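Long-range contacts in Thg1-like uncharacterized protein (Bacillus thuringiensis, PDB 4KGM), which probably adds nucleotides to the 5' end of tRNA in the reverse (3'-5') direction, as in related tRNA(His) guanylyltransferases, using a polymerase palm-like catalytic domain: residues I17-E21 against R131-L135; V25-I29 against Y143-R147; F53-Y59 against M107-F112. All coordinates share one frame; numbering follows the deposited sequence.

Interaction 1: residues I17-E21 against R131-L135. With PO4 (phosphate ion), chain F.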
ATOM      1  N   ILE A  17       5.533   2.241   3.323  1.00 17.41           N
ATOM      2  CA  ILE A  17       4.812   1.005   3.575  1.00 18.15           C
ATOM      3  C   ILE A  17       5.546   0.142   4.594  1.00 16.58           C
ATOM      4  O   ILE A  17       6.768   0.005   4.543  1.00 15.69           O
ATOM      5  CB  ILE A  17       4.597   0.229   2.260  1.00 16.45           C
ATOM      6  CG1 ILE A  17       3.904   1.134   1.237  1.00 16.76           C
ATOM      7  CG2 ILE A  17       3.790  -1.032   2.500  1.00 15.99           C
ATOM      8  CD1 ILE A  17       3.722   0.507  -0.116  1.00 29.18           C
ATOM      9  N   LYS A  18       4.794  -0.422   5.534  1.00 15.48           N
ATOM     10  CA  LYS A  18       5.363  -1.331   6.517  1.00 16.39           C
ATOM     11  C   LYS A  18       4.652  -2.677   6.511  1.00 17.87           C
ATOM     12  O   LYS A  18       3.425  -2.744   6.435  1.00 19.41           O
ATOM     13  CB  LYS A  18       5.317  -0.721   7.920  1.00 19.79           C
ATOM     14  CG  LYS A  18       6.333   0.386   8.149  1.00 23.03           C
ATOM     15  CD  LYS A  18       6.366   0.809   9.607  1.00 27.62           C
ATOM     16  CE  LYS A  18       7.511   1.770   9.884  1.00 31.24           C
ATOM     17  NZ  LYS A  18       7.525   2.218  11.304  1.00 38.05           N
ATOM     18  N   LEU A  19       5.433  -3.748   6.580  1.00 16.39           N
ATOM     19  CA  LEU A  19       4.881  -5.090   6.684  1.00 17.93           C
ATOM     20  C   LEU A  19       4.392  -5.325   8.107  1.00 15.93           C
ATOM     21  O   LEU A  19       5.034  -4.889   9.064  1.00 18.11           O
ATOM     22  CB  LEU A  19       5.943  -6.132   6.325  1.00 15.46           C
ATOM     23  CG  LEU A  19       6.498  -6.117   4.900  1.00 17.86           C
ATOM     24  CD1 LEU A  19       7.729  -7.003   4.799  1.00 16.36           C
ATOM     25  CD2 LEU A  19       5.436  -6.568   3.906  1.00 20.32           C
ATOM     26  N   PRO A  20       3.247  -6.008   8.252  1.00 22.57           N
ATOM     27  CA  PRO A  20       2.771  -6.386   9.586  1.00 21.24           C
ATOM     28  C   PRO A  20       3.812  -7.248  10.290  1.00 20.13           C
ATOM     29  O   PRO A  20       4.424  -8.105   9.654  1.00 20.70           O
ATOM     30  CB  PRO A  20       1.497  -7.195   9.296  1.00 17.53           C
ATOM     31  CG  PRO A  20       1.568  -7.549   7.843  1.00 19.83           C
ATOM     32  CD  PRO A  20       2.318  -6.433   7.192  1.00 20.06           C
ATOM     33  N   GLU A  21       4.012  -7.007  11.582  1.00 19.27           N
ATOM     34  CA  GLU A  21       5.064  -7.671  12.342  1.00 20.50           C
ATOM     35  C   GLU A  21       4.648  -9.053  12.836  1.00 23.60           C
ATOM     36  O   GLU A  21       3.527  -9.502  12.591  1.00 22.86           O
ATOM     37  CB  GLU A  21       5.481  -6.803  13.533  1.00 23.53           C
ATOM     38  CG  GLU A  21       5.973  -5.412  13.154  1.00 26.72           C
ATOM     39  CD  GLU A  21       6.279  -4.547  14.366  1.00 29.81           C
ATOM     40  OE1 GLU A  21       6.233  -5.069  15.499  1.00 34.71           O
ATOM     41  OE2 GLU A  21       6.560  -3.342  14.188  1.00 33.88           O
ATOM     42  N   ARG A 131      12.560  -7.541  -3.642  1.00 25.23           N
ATOM     43  CA  ARG A 131      11.150  -7.486  -3.281  1.00 22.88           C
ATOM     44  C   ARG A 131      10.913  -8.218  -1.968  1.00 20.62           C
ATOM     45  O   ARG A 131      11.490  -9.278  -1.721  1.00 23.92           O
ATOM     46  CB  ARG A 131      10.278  -8.070  -4.396  1.00 23.96           C
ATOM     47  CG  ARG A 131      10.537  -9.537  -4.699  1.00 27.53           C
ATOM     48  CD  ARG A 131       9.854  -9.965  -5.985  1.00 26.40           C
ATOM     49  NE  ARG A 131      10.423  -9.289  -7.146  1.00 25.86           N
ATOM     50  CZ  ARG A 131      10.010  -9.472  -8.396  1.00 35.92           C
ATOM     51  NH1 ARG A 131       9.015 -10.311  -8.650  1.00 36.18           N
ATOM     52  NH2 ARG A 131      10.590  -8.813  -9.391  1.00 34.83           N
ATOM     53  N   ALA A 132      10.072  -7.643  -1.116  1.00 21.45           N
ATOM     54  CA  ALA A 132       9.780  -8.247   0.176  1.00 20.71           C
ATOM     55  C   ALA A 132       8.295  -8.551   0.311  1.00 15.34           C
ATOM     56  O   ALA A 132       7.467  -7.970  -0.393  1.00 13.70           O
ATOM     57  CB  ALA A 132      10.250  -7.343   1.310  1.00 19.43           C
ATOM     58  N   GLN A 133       7.968  -9.465   1.219  1.00 18.25           N
ATOM     59  CA  GLN A 133       6.587  -9.871   1.442  1.00 17.06           C
ATOM     60  C   GLN A 133       6.473 -10.626   2.756  1.00 19.21           C
ATOM     61  O   GLN A 133       7.481 -10.924   3.399  1.00 19.19           O
ATOM     62  CB  GLN A 133       6.112 -10.776   0.307  1.00 18.18           C
ATOM     63  CG  GLN A 133       6.668 -12.188   0.382  1.00 17.19           C
ATOM     64  CD  GLN A 133       6.337 -13.011  -0.848  1.00 22.12           C
ATOM     65  OE1 GLN A 133       6.726 -12.666  -1.963  1.00 23.01           O
ATOM     66  NE2 GLN A 133       5.614 -14.105  -0.649  1.00 23.97           N
ATOM     67  N   VAL A 134       5.242 -10.938   3.150  1.00 16.49           N
ATOM     68  CA  VAL A 134       5.013 -11.795   4.306  1.00 19.05           C
ATOM     69  C   VAL A 134       4.360 -13.103   3.874  1.00 20.41           C
ATOM     70  O   VAL A 134       3.781 -13.199   2.790  1.00 18.12           O
ATOM     71  CB  VAL A 134       4.129 -11.112   5.375  1.00 22.25           C
ATOM     72  CG1 VAL A 134       4.825  -9.879   5.940  1.00 17.93           C
ATOM     73  CG2 VAL A 134       2.771 -10.754   4.792  1.00 17.37           C
ATOM     74  N   LEU A 135       4.466 -14.112   4.731  1.00 17.74           N
ATOM     75  CA  LEU A 135       3.854 -15.406   4.481  1.00 22.61           C
ATOM     76  C   LEU A 135       3.325 -15.983   5.780  1.00 23.93           C
ATOM     77  O   LEU A 135       3.939 -15.815   6.831  1.00 25.47           O
ATOM     78  CB  LEU A 135       4.869 -16.379   3.877  1.00 21.46           C
ATOM     79  CG  LEU A 135       5.191 -16.268   2.387  1.00 22.07           C
ATOM     80  CD1 LEU A 135       6.184 -17.344   1.997  1.00 24.58           C
ATOM     81  CD2 LEU A 135       3.928 -16.393   1.562  1.00 23.11           C
TER
HETATM   82  P   PO4 F 302       8.738  -9.089 -12.542  1.00 57.28           P
HETATM   83  O1  PO4 F 302       8.206  -7.676 -12.509  1.00 53.58           O
HETATM   84  O2  PO4 F 302       8.780  -9.577 -13.971  1.00 66.31           O
HETATM   85  O3  PO4 F 302      10.134  -9.115 -11.966  1.00 47.51           O
HETATM   86  O4  PO4 F 302       7.838  -9.991 -11.729  1.00 43.67           O

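Interaction 2: residues V25-I29 against Y143-R147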
ATOM      1  N   VAL A  25       8.842 -13.237   7.044  1.00 20.64           N
ATOM      2  CA  VAL A  25       9.122 -12.335   5.932  1.00 20.32           C
ATOM      3  C   VAL A  25      10.046 -13.007   4.917  1.00 22.69           C
ATOM      4  O   VAL A  25      11.053 -13.612   5.286  1.00 22.82           O
ATOM      5  CB  VAL A  25       9.769 -11.019   6.420  1.00 22.14           C
ATOM      6  CG1 VAL A  25      10.344 -10.233   5.251  1.00 18.50           C
ATOM      7  CG2 VAL A  25       8.754 -10.181   7.184  1.00 23.70           C
ATOM      8  N   ILE A  26       9.690 -12.906   3.641  1.00 20.59           N
ATOM      9  CA  ILE A  26      10.518 -13.440   2.569  1.00 20.38           C
ATOM     10  C   ILE A  26      11.043 -12.318   1.679  1.00 25.12           C
ATOM     11  O   ILE A  26      10.275 -11.475   1.211  1.00 22.17           O
ATOM     12  CB  ILE A  26       9.737 -14.444   1.700  1.00 22.93           C
ATOM     13  CG1 ILE A  26       9.372 -15.685   2.515  1.00 18.62           C
ATOM     14  CG2 ILE A  26      10.551 -14.839   0.478  1.00 24.54           C
ATOM     15  CD1 ILE A  26      10.567 -16.504   2.936  1.00 26.32           C
ATOM     16  N   VAL A  27      12.354 -12.313   1.453  1.00 27.24           N
ATOM     17  CA  VAL A  27      12.975 -11.364   0.538  1.00 21.32           C
ATOM     18  C   VAL A  27      13.625 -12.102  -0.627  1.00 25.33           C
ATOM     19  O   VAL A  27      14.462 -12.981  -0.420  1.00 24.66           O
ATOM     20  CB  VAL A  27      14.056 -10.528   1.242  1.00 24.73           C
ATOM     21  CG1 VAL A  27      14.720  -9.580   0.251  1.00 27.78           C
ATOM     22  CG2 VAL A  27      13.457  -9.755   2.408  1.00 28.16           C
ATOM     23  N   ARG A  28      13.236 -11.755  -1.850  1.00 22.08           N
ATOM     24  CA  ARG A  28      13.876 -12.336  -3.026  1.00 26.72           C
ATOM     25  C   ARG A  28      14.673 -11.300  -3.818  1.00 28.73           C
ATOM     26  O   ARG A  28      14.190 -10.204  -4.105  1.00 21.76           O
ATOM     27  CB  ARG A  28      12.870 -13.060  -3.934  1.00 26.31           C
ATOM     28  CG  ARG A  28      13.549 -13.853  -5.057  1.00 29.59           C
ATOM     29  CD  ARG A  28      12.620 -14.857  -5.735  1.00 32.84           C
ATOM     30  NE  ARG A  28      11.593 -14.215  -6.550  1.00 33.09           N
ATOM     31  CZ  ARG A  28      10.295 -14.230  -6.264  1.00 33.41           C
ATOM     32  NH1 ARG A  28       9.860 -14.863  -5.183  1.00 33.25           N
ATOM     33  NH2 ARG A  28       9.430 -13.617  -7.062  1.00 31.44           N
ATOM     34  N   ILE A  29      15.903 -11.656  -4.151  1.00 31.36           N
ATOM     35  CA  ILE A  29      16.776 -10.801  -4.935  1.00 30.02           C
ATOM     36  C   ILE A  29      17.089 -11.505  -6.248  1.00 27.10           C
ATOM     37  O   ILE A  29      17.510 -12.644  -6.248  1.00 27.20           O
ATOM     38  CB  ILE A  29      18.071 -10.498  -4.157  1.00 30.39           C
ATOM     39  CG1 ILE A  29      17.772  -9.592  -2.975  1.00 28.53           C
ATOM     40  CG2 ILE A  29      19.108  -9.843  -5.042  1.00 25.74           C
ATOM     41  CD1 ILE A  29      18.695  -9.804  -1.805  1.00 30.24           C
ATOM     42  N   TYR A 143       6.838 -22.228   0.104  1.00 37.73           N
ATOM     43  CA  TYR A 143       7.520 -21.217  -0.697  1.00 36.67           C
ATOM     44  C   TYR A 143       8.808 -21.764  -1.303  1.00 34.54           C
ATOM     45  O   TYR A 143       9.048 -21.625  -2.502  1.00 31.65           O
ATOM     46  CB  TYR A 143       7.839 -19.960   0.121  1.00 26.43           C
ATOM     47  CG  TYR A 143       8.727 -18.992  -0.633  1.00 22.98           C
ATOM     48  CD1 TYR A 143       8.198 -18.144  -1.596  1.00 20.19           C
ATOM     49  CD2 TYR A 143      10.096 -18.946  -0.399  1.00 23.87           C
ATOM     50  CE1 TYR A 143       9.005 -17.270  -2.298  1.00 19.44           C
ATOM     51  CE2 TYR A 143      10.909 -18.076  -1.098  1.00 20.88           C
ATOM     52  CZ  TYR A 143      10.359 -17.242  -2.045  1.00 20.91           C
ATOM     53  OH  TYR A 143      11.166 -16.372  -2.741  1.00 29.06           O
ATOM     54  N   PHE A 144       9.640 -22.367  -0.461  1.00 32.56           N
ATOM     55  CA  PHE A 144      10.911 -22.920  -0.911  1.00 37.18           C
ATOM     56  C   PHE A 144      10.706 -24.153  -1.790  1.00 40.06           C
ATOM     57  O   PHE A 144      11.482 -24.400  -2.713  1.00 36.96           O
ATOM     58  CB  PHE A 144      11.811 -23.237   0.284  1.00 32.15           C
ATOM     59  CG  PHE A 144      12.206 -22.022   1.078  1.00 33.91           C
ATOM     60  CD1 PHE A 144      13.205 -21.176   0.622  1.00 32.71           C
ATOM     61  CD2 PHE A 144      11.574 -21.724   2.274  1.00 33.80           C
ATOM     62  CE1 PHE A 144      13.569 -20.055   1.348  1.00 38.36           C
ATOM     63  CE2 PHE A 144      11.934 -20.605   3.006  1.00 30.24           C
ATOM     64  CZ  PHE A 144      12.933 -19.769   2.542  1.00 31.32           C
ATOM     65  N   ILE A 145       9.657 -24.919  -1.499  1.00 38.98           N
ATOM     66  CA  ILE A 145       9.263 -26.032  -2.356  1.00 39.83           C
ATOM     67  C   ILE A 145       8.918 -25.501  -3.742  1.00 43.56           C
ATOM     68  O   ILE A 145       9.270 -26.099  -4.760  1.00 44.22           O
ATOM     69  CB  ILE A 145       8.049 -26.789  -1.780  1.00 40.18           C
ATOM     70  CG1 ILE A 145       8.436 -27.518  -0.494  1.00 36.51           C
ATOM     71  CG2 ILE A 145       7.502 -27.786  -2.793  1.00 41.41           C
ATOM     72  CD1 ILE A 145       7.264 -28.129   0.241  1.00 37.92           C
ATOM     73  N   TRP A 146       8.236 -24.360  -3.770  1.00 38.40           N
ATOM     74  CA  TRP A 146       7.878 -23.703  -5.019  1.00 34.80           C
ATOM     75  C   TRP A 146       9.127 -23.212  -5.740  1.00 40.27           C
ATOM     76  O   TRP A 146       9.189 -23.218  -6.970  1.00 43.88           O
ATOM     77  CB  TRP A 146       6.928 -22.539  -4.741  1.00 36.34           C
ATOM     78  CG  TRP A 146       6.582 -21.712  -5.938  1.00 31.45           C
ATOM     79  CD1 TRP A 146       6.092 -22.158  -7.130  1.00 34.31           C
ATOM     80  CD2 TRP A 146       6.664 -20.286  -6.046  1.00 30.39           C
ATOM     81  NE1 TRP A 146       5.880 -21.100  -7.980  1.00 36.26           N
ATOM     82  CE2 TRP A 146       6.222 -19.939  -7.337  1.00 35.93           C
ATOM     83  CE3 TRP A 146       7.074 -19.270  -5.176  1.00 33.87           C
ATOM     84  CZ2 TRP A 146       6.178 -18.618  -7.783  1.00 30.71           C
ATOM     85  CZ3 TRP A 146       7.030 -17.958  -5.621  1.00 31.22           C
ATOM     86  CH2 TRP A 146       6.585 -17.645  -6.913  1.00 32.20           C
ATOM     87  N   ARG A 147      10.124 -22.799  -4.967  1.00 37.66           N
ATOM     88  CA  ARG A 147      11.375 -22.302  -5.529  1.00 41.02           C
ATOM     89  C   ARG A 147      12.264 -23.433  -6.039  1.00 43.20           C
ATOM     90  O   ARG A 147      12.955 -23.280  -7.046  1.00 40.23           O
ATOM     91  CB  ARG A 147      12.126 -21.458  -4.500  1.00 37.18           C
ATOM     92  CG  ARG A 147      11.458 -20.129  -4.169  1.00 36.86           C
ATOM     93  CD  ARG A 147      11.594 -19.136  -5.312  1.00 35.99           C
ATOM     94  NE  ARG A 147      10.482 -19.200  -6.256  1.00 35.76           N
ATOM     95  CZ  ARG A 147      10.489 -18.630  -7.456  1.00 43.63           C
ATOM     96  NH1 ARG A 147      11.557 -17.963  -7.869  1.00 40.28           N
ATOM     97  NH2 ARG A 147       9.432 -18.735  -8.249  1.00 49.69           N
TER

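Interaction 3: residues F53-Y59 against M107-F112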
ATOM      1  N   PHE A  53      27.672 -16.154  -5.719  1.00 35.74           N
ATOM      2  CA  PHE A  53      26.351 -16.015  -5.122  1.00 38.65           C
ATOM      3  C   PHE A  53      26.352 -16.568  -3.704  1.00 42.51           C
ATOM      4  O   PHE A  53      25.697 -16.024  -2.814  1.00 37.76           O
ATOM      5  CB  PHE A  53      25.296 -16.744  -5.956  1.00 31.94           C
ATOM      6  CG  PHE A  53      24.749 -15.929  -7.094  1.00 38.04           C
ATOM      7  CD1 PHE A  53      23.828 -14.921  -6.861  1.00 31.26           C
ATOM      8  CD2 PHE A  53      25.144 -16.180  -8.398  1.00 37.90           C
ATOM      9  CE1 PHE A  53      23.321 -14.172  -7.904  1.00 36.32           C
ATOM     10  CE2 PHE A  53      24.638 -15.435  -9.446  1.00 31.52           C
ATOM     11  CZ  PHE A  53      23.727 -14.429  -9.199  1.00 36.87           C
ATOM     12  N   TRP A  54      27.093 -17.652  -3.500  1.00 41.08           N
ATOM     13  CA  TRP A  54      27.153 -18.299  -2.195  1.00 46.16           C
ATOM     14  C   TRP A  54      27.823 -17.397  -1.164  1.00 40.93           C
ATOM     15  O   TRP A  54      27.423 -17.366  -0.003  1.00 39.66           O
ATOM     16  CB  TRP A  54      27.878 -19.643  -2.292  1.00 43.91           C
ATOM     17  CG  TRP A  54      27.214 -20.607  -3.228  1.00 43.85           C
ATOM     18  CD1 TRP A  54      25.962 -20.502  -3.763  1.00 40.47           C
ATOM     19  CD2 TRP A  54      27.772 -21.820  -3.751  1.00 49.26           C
ATOM     20  NE1 TRP A  54      25.707 -21.573  -4.583  1.00 48.58           N
ATOM     21  CE2 TRP A  54      26.801 -22.398  -4.592  1.00 53.93           C
ATOM     22  CE3 TRP A  54      28.997 -22.473  -3.587  1.00 49.33           C
ATOM     23  CZ2 TRP A  54      27.017 -23.598  -5.267  1.00 54.19           C
ATOM     24  CZ3 TRP A  54      29.209 -23.666  -4.258  1.00 45.66           C
ATOM     25  CH2 TRP A  54      28.224 -24.214  -5.086  1.00 48.24           C
ATOM     26  N   GLU A  55      28.842 -16.661  -1.598  1.00 42.00           N
ATOM     27  CA  GLU A  55      29.502 -15.695  -0.728  1.00 42.13           C
ATOM     28  C   GLU A  55      28.588 -14.501  -0.492  1.00 38.95           C
ATOM     29  O   GLU A  55      28.617 -13.882   0.570  1.00 37.73           O
ATOM     30  CB  GLU A  55      30.831 -15.239  -1.330  1.00 38.80           C
ATOM     31  CG  GLU A  55      31.920 -16.291  -1.270  1.00 43.56           C
ATOM     32  CD  GLU A  55      32.223 -16.729   0.150  1.00 51.24           C
ATOM     33  OE1 GLU A  55      32.622 -15.871   0.966  1.00 55.66           O
ATOM     34  OE2 GLU A  55      32.055 -17.930   0.453  1.00 45.52           O
ATOM     35  N   THR A  56      27.778 -14.184  -1.497  1.00 39.53           N
ATOM     36  CA  THR A  56      26.790 -13.124  -1.374  1.00 38.01           C
ATOM     37  C   THR A  56      25.718 -13.541  -0.374  1.00 39.99           C
ATOM     38  O   THR A  56      25.323 -12.760   0.492  1.00 32.16           O
ATOM     39  CB  THR A  56      26.140 -12.804  -2.733  1.00 34.88           C
ATOM     40  OG1 THR A  56      27.143 -12.346  -3.647  1.00 34.97           O
ATOM     41  CG2 THR A  56      25.077 -11.730  -2.581  1.00 33.29           C
ATOM     42  N   CYS A  57      25.268 -14.786  -0.494  1.00 37.04           N
ATOM     43  CA  CYS A  57      24.261 -15.340   0.403  1.00 36.21           C
ATOM     44  C   CYS A  57      24.703 -15.313   1.861  1.00 33.91           C
ATOM     45  O   CYS A  57      23.893 -15.083   2.756  1.00 36.99           O
ATOM     46  CB  CYS A  57      23.913 -16.771  -0.003  1.00 30.44           C
ATOM     47  SG  CYS A  57      22.937 -16.901  -1.510  1.00 36.45           S
ATOM     48  N   LYS A  58      25.988 -15.559   2.095  1.00 34.40           N
ATOM     49  CA  LYS A  58      26.535 -15.501   3.445  1.00 37.88           C
ATOM     50  C   LYS A  58      26.502 -14.068   3.952  1.00 36.27           C
ATOM     51  O   LYS A  58      26.045 -13.801   5.062  1.00 36.50           O
ATOM     52  CB  LYS A  58      27.973 -16.023   3.472  1.00 40.74           C
ATOM     53  CG  LYS A  58      28.123 -17.505   3.156  1.00 43.98           C
ATOM     54  CD  LYS A  58      29.582 -17.929   3.252  1.00 46.83           C
ATOM     55  CE  LYS A  58      29.759 -19.414   2.992  1.00 48.15           C
ATOM     56  NZ  LYS A  58      31.179 -19.833   3.162  1.00 49.37           N
ATOM     57  N   TYR A  59      26.986 -13.153   3.118  1.00 33.41           N
ATOM     58  CA  TYR A  59      27.049 -11.733   3.446  1.00 32.52           C
ATOM     59  C   TYR A  59      25.676 -11.172   3.809  1.00 34.83           C
ATOM     60  O   TYR A  59      25.556 -10.325   4.693  1.00 29.03           O
ATOM     61  CB  TYR A  59      27.644 -10.962   2.265  1.00 27.37           C
ATOM     62  CG  TYR A  59      27.840  -9.481   2.501  1.00 28.13           C
ATOM     63  CD1 TYR A  59      28.818  -9.020   3.372  1.00 21.88           C
ATOM     64  CD2 TYR A  59      27.062  -8.544   1.833  1.00 26.91           C
ATOM     65  CE1 TYR A  59      29.007  -7.667   3.581  1.00 24.20           C
ATOM     66  CE2 TYR A  59      27.243  -7.188   2.036  1.00 22.78           C
ATOM     67  CZ  TYR A  59      28.217  -6.755   2.909  1.00 25.02           C
ATOM     68  OH  TYR A  59      28.400  -5.405   3.112  1.00 31.98           O
ATOM     69  N   MET A 107      23.099  -4.639  -0.670  1.00 21.25           N
ATOM     70  CA  MET A 107      24.054  -5.544  -0.041  1.00 22.34           C
ATOM     71  C   MET A 107      24.479  -6.644  -1.003  1.00 26.44           C
ATOM     72  O   MET A 107      25.663  -6.964  -1.108  1.00 23.88           O
ATOM     73  CB  MET A 107      23.459  -6.170   1.222  1.00 26.85           C
ATOM     74  CG  MET A 107      23.428  -5.247   2.430  1.00 29.14           C
ATOM     75  SD  MET A 107      22.616  -6.015   3.847  1.00 30.01           S
ATOM     76  CE  MET A 107      22.858  -4.748   5.092  1.00 34.94           C
ATOM     77  N   ALA A 108      23.503  -7.219  -1.698  1.00 22.96           N
ATOM     78  CA  ALA A 108      23.775  -8.265  -2.674  1.00 24.28           C
ATOM     79  C   ALA A 108      24.671  -7.724  -3.781  1.00 24.63           C
ATOM     80  O   ALA A 108      25.626  -8.377  -4.191  1.00 28.29           O
ATOM     81  CB  ALA A 108      22.476  -8.809  -3.251  1.00 24.43           C
ATOM     82  N   THR A 109      24.359  -6.519  -4.247  1.00 27.39           N
ATOM     83  CA  THR A 109      25.134  -5.862  -5.292  1.00 21.65           C
ATOM     84  C   THR A 109      26.585  -5.626  -4.875  1.00 27.91           C
ATOM     85  O   THR A 109      27.511  -5.878  -5.648  1.00 30.30           O
ATOM     86  CB  THR A 109      24.496  -4.518  -5.687  1.00 24.88           C
ATOM     87  OG1 THR A 109      23.169  -4.743  -6.178  1.00 25.58           O
ATOM     88  CG2 THR A 109      25.316  -3.825  -6.760  1.00 29.20           C
ATOM     89  N   ALA A 110      26.777  -5.149  -3.648  1.00 28.32           N
ATOM     90  CA  ALA A 110      28.109  -4.809  -3.154  1.00 25.37           C
ATOM     91  C   ALA A 110      29.029  -6.026  -3.074  1.00 27.73           C
ATOM     92  O   ALA A 110      30.138  -6.016  -3.612  1.00 25.89           O
ATOM     93  CB  ALA A 110      28.014  -4.123  -1.796  1.00 21.96           C
ATOM     94  N   LYS A 111      28.563  -7.073  -2.403  1.00 26.14           N
ATOM     95  CA  LYS A 111      29.366  -8.273  -2.208  1.00 29.69           C
ATOM     96  C   LYS A 111      29.629  -9.006  -3.520  1.00 33.80           C
ATOM     97  O   LYS A 111      30.762  -9.408  -3.792  1.00 31.01           O
ATOM     98  CB  LYS A 111      28.699  -9.208  -1.193  1.00 27.87           C
ATOM     99  CG  LYS A 111      29.430 -10.531  -0.968  1.00 31.12           C
ATOM    100  CD  LYS A 111      30.899 -10.324  -0.606  1.00 34.99           C
ATOM    101  CE  LYS A 111      31.064  -9.531   0.682  1.00 37.11           C
ATOM    102  NZ  LYS A 111      32.495  -9.232   0.974  1.00 40.46           N
ATOM    103  N   PHE A 112      28.584  -9.169  -4.326  1.00 30.37           N
ATOM    104  CA  PHE A 112      28.683  -9.909  -5.580  1.00 29.99           C
ATOM    105  C   PHE A 112      29.700  -9.284  -6.530  1.00 36.23           C
ATOM    106  O   PHE A 112      30.590  -9.970  -7.035  1.00 34.04           O
ATOM    107  CB  PHE A 112      27.315  -9.998  -6.260  1.00 30.15           C
ATOM    108  CG  PHE A 112      27.282 -10.926  -7.438  1.00 30.23           C
ATOM    109  CD1 PHE A 112      27.026 -12.276  -7.264  1.00 35.03           C
ATOM    110  CD2 PHE A 112      27.496 -10.450  -8.722  1.00 33.88           C
ATOM    111  CE1 PHE A 112      26.992 -13.133  -8.345  1.00 34.37           C
ATOM    112  CE2 PHE A 112      27.462 -11.304  -9.807  1.00 32.04           C
ATOM    113  CZ  PHE A 112      27.208 -12.646  -9.618  1.00 30.82           C
TER

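Interaction 1: residues I17-E21 against R131-L135
At the margin of the polymerase palm-like sheet, L19 and P20 of the loop joining helix 4-13 to strand 25-31 pack against A132 and V134 of strand 128-134, which is outermost in the sheet within this chain. The meeting is apolar: no hydrogen bond crosses it, and the nearest CA atoms, L19 and V134, stand 7.1 Å apart. L19 carries most of it. Its CB and CD2 each lie 3.9 Å from V134 CG1, so one methyl of the valine sits against both the root and one branch tip of the leucine, the two side chains sliding past each other in opposite directions. The other tip, L19 CD1, reaches along the strand, 4.3 Å from A132 CB and 4.2 Å from the carbonyl O of Q133. L19 CG lies beside the backbone N (chi1 -63°), which directs the branch to the strand, CD1 toward A132 and CD2 toward V134. P20 adds a looser touch through its ring, CG to V134 CG1 at 4.4 Å. Q133 turns its CB the other way, as the strand pleat requires.

R131, at the other end of the segment, instead grips a phosphate ion, probably from the crystallisation liquor. The anion approaches the guanidinium edge in its plane: NH2 donates to O3 at 2.6 Å and 166°, and NH1 to O4 in a weaker bond of 3.3 Å. D129 of the same chain and E12 of the second subunit each form a salt bridge with this arginine, and R16 of that subunit is also hydrogen-bonded to the phosphate.

L97 of helix 97-119 touches both L19 and A132, and Y15 of the second subunit covers L19 and P20. Along one edge, strand 128-134 pairs by backbone hydrogen bonds with strand 25-31.

Interaction 2: residues V25-I29 against Y143-R147
Strand 25-29 and helix 143-147 run nearly in the same direction, their axes 21° apart and 12.1 Å away at closest approach, so the gap is bridged by long side chains, with I26 and R28 reaching from one face of the strand. I26 lays its CG2 methyl on the face of the Y143 ring, 3.9 Å from the centroid in a CH-pi contact; the opposite face of that ring is covered by R147 CG. The other arm of the isoleucine ends in CD1, 4.1 Å from F144 CZ. Y143 holds CG anti to its own N (chi1 171°), which carries the phenol across to the strand. There R28 NH1 donates to Y143 OH at 3.2 Å, the oxygen lying in the guanidinium plane, while the same hydroxyl is also hydrogen-bonded with S78 OG. A bend at chi3 of R28 presents its guanidinium to that of R147. The two groups stack, centres 4.6 Å apart and planes at 29°, with R147 NH1 above one face of R28.

Stacking two guanidinium groups would probably be unfavourable by itself, but each has an acid: R28 NH2 pairs with E12 of the second subunit, and R147 NH1 with E76. These carboxylates probably offset the repulsion, and the phenol bond probably helps fix the rotation of the R28 group. Apolar I26 contacts and the R28 bond to Y143 thus join sheet to helix 140-160, and the R28-E12 salt bridge ties both to the second subunit.

Interaction 3: residues F53-Y59 against M107-F112
One face of the F53 ring receives the edge of F112, whose CE1 stands 3.4 Å above the plane and over its centre. The centroids are 4.5 Å apart and the planes at 51°, an edge-to-face pair well short of perpendicular. The F112 ring in turn has T56 OG1 at its own edge, in plane. On the Y59 ring, K111 CE lies over one face, 3.9 Å from the centroid in a CH-pi contact, and the carbonyl O of M107 approaches the edge, 3.5 Å from Y59 CE2.

K111 reaches that face by folding at chi2 and chi3, which curls the chain over the phenol instead of past it. K111 CB also touches Y59 CD2 at 3.5 Å, so the aliphatic part, both root and end, does the covering; the ammonium goes on to a salt bridge with E114.

These side chains belong to helices 47-63 and 97-119, which pack on the same face of the palm-like antiparallel sheet; the axes of segments 53-59 and 107-112 cross at 132° and approach to 8.8 Å. T56 sits at the closest part: its CG2 rests 3.7 Å from A108 CA, and its CA is 5.6 Å from that of K111. T56 OG1, although it also touches F112 CB, has its hydrogen bond within its own helix, to A52 O. Beneath the crossing, I77 of strand 76-81 touches F53 and T56, while H72 stacks with F53 and F128 meets F112 edge-to-face. L125 of the second subunit packs on Y59 and K111.

How the interactions relate
Interactions 1 and 2, centres 13 Å apart, share a strand pair, with probable hydrogen bonds of 3.0 Å from R28 N to R131 O and from I26 N to Q133 O; L135 CD1 also packs 3.6 Å from Y143 CB. Interaction 3 sits across the sheet from helix 140-160 of interaction 2; the two meet where I29 CG2 lies 4.0 Å from A108 CB. It does not touch interaction 1, the nearest atoms being about 10 Å apart. Relative to the nucleotide, the F53 side chain of interaction 3 is about 6 Å from ATP, that of R147 in interaction 2 about 9 Å. Strand 25-29 leads straight to D30, which with D75, a neighbour of F53, binds both magnesium ions. All three contacts also touch the second subunit.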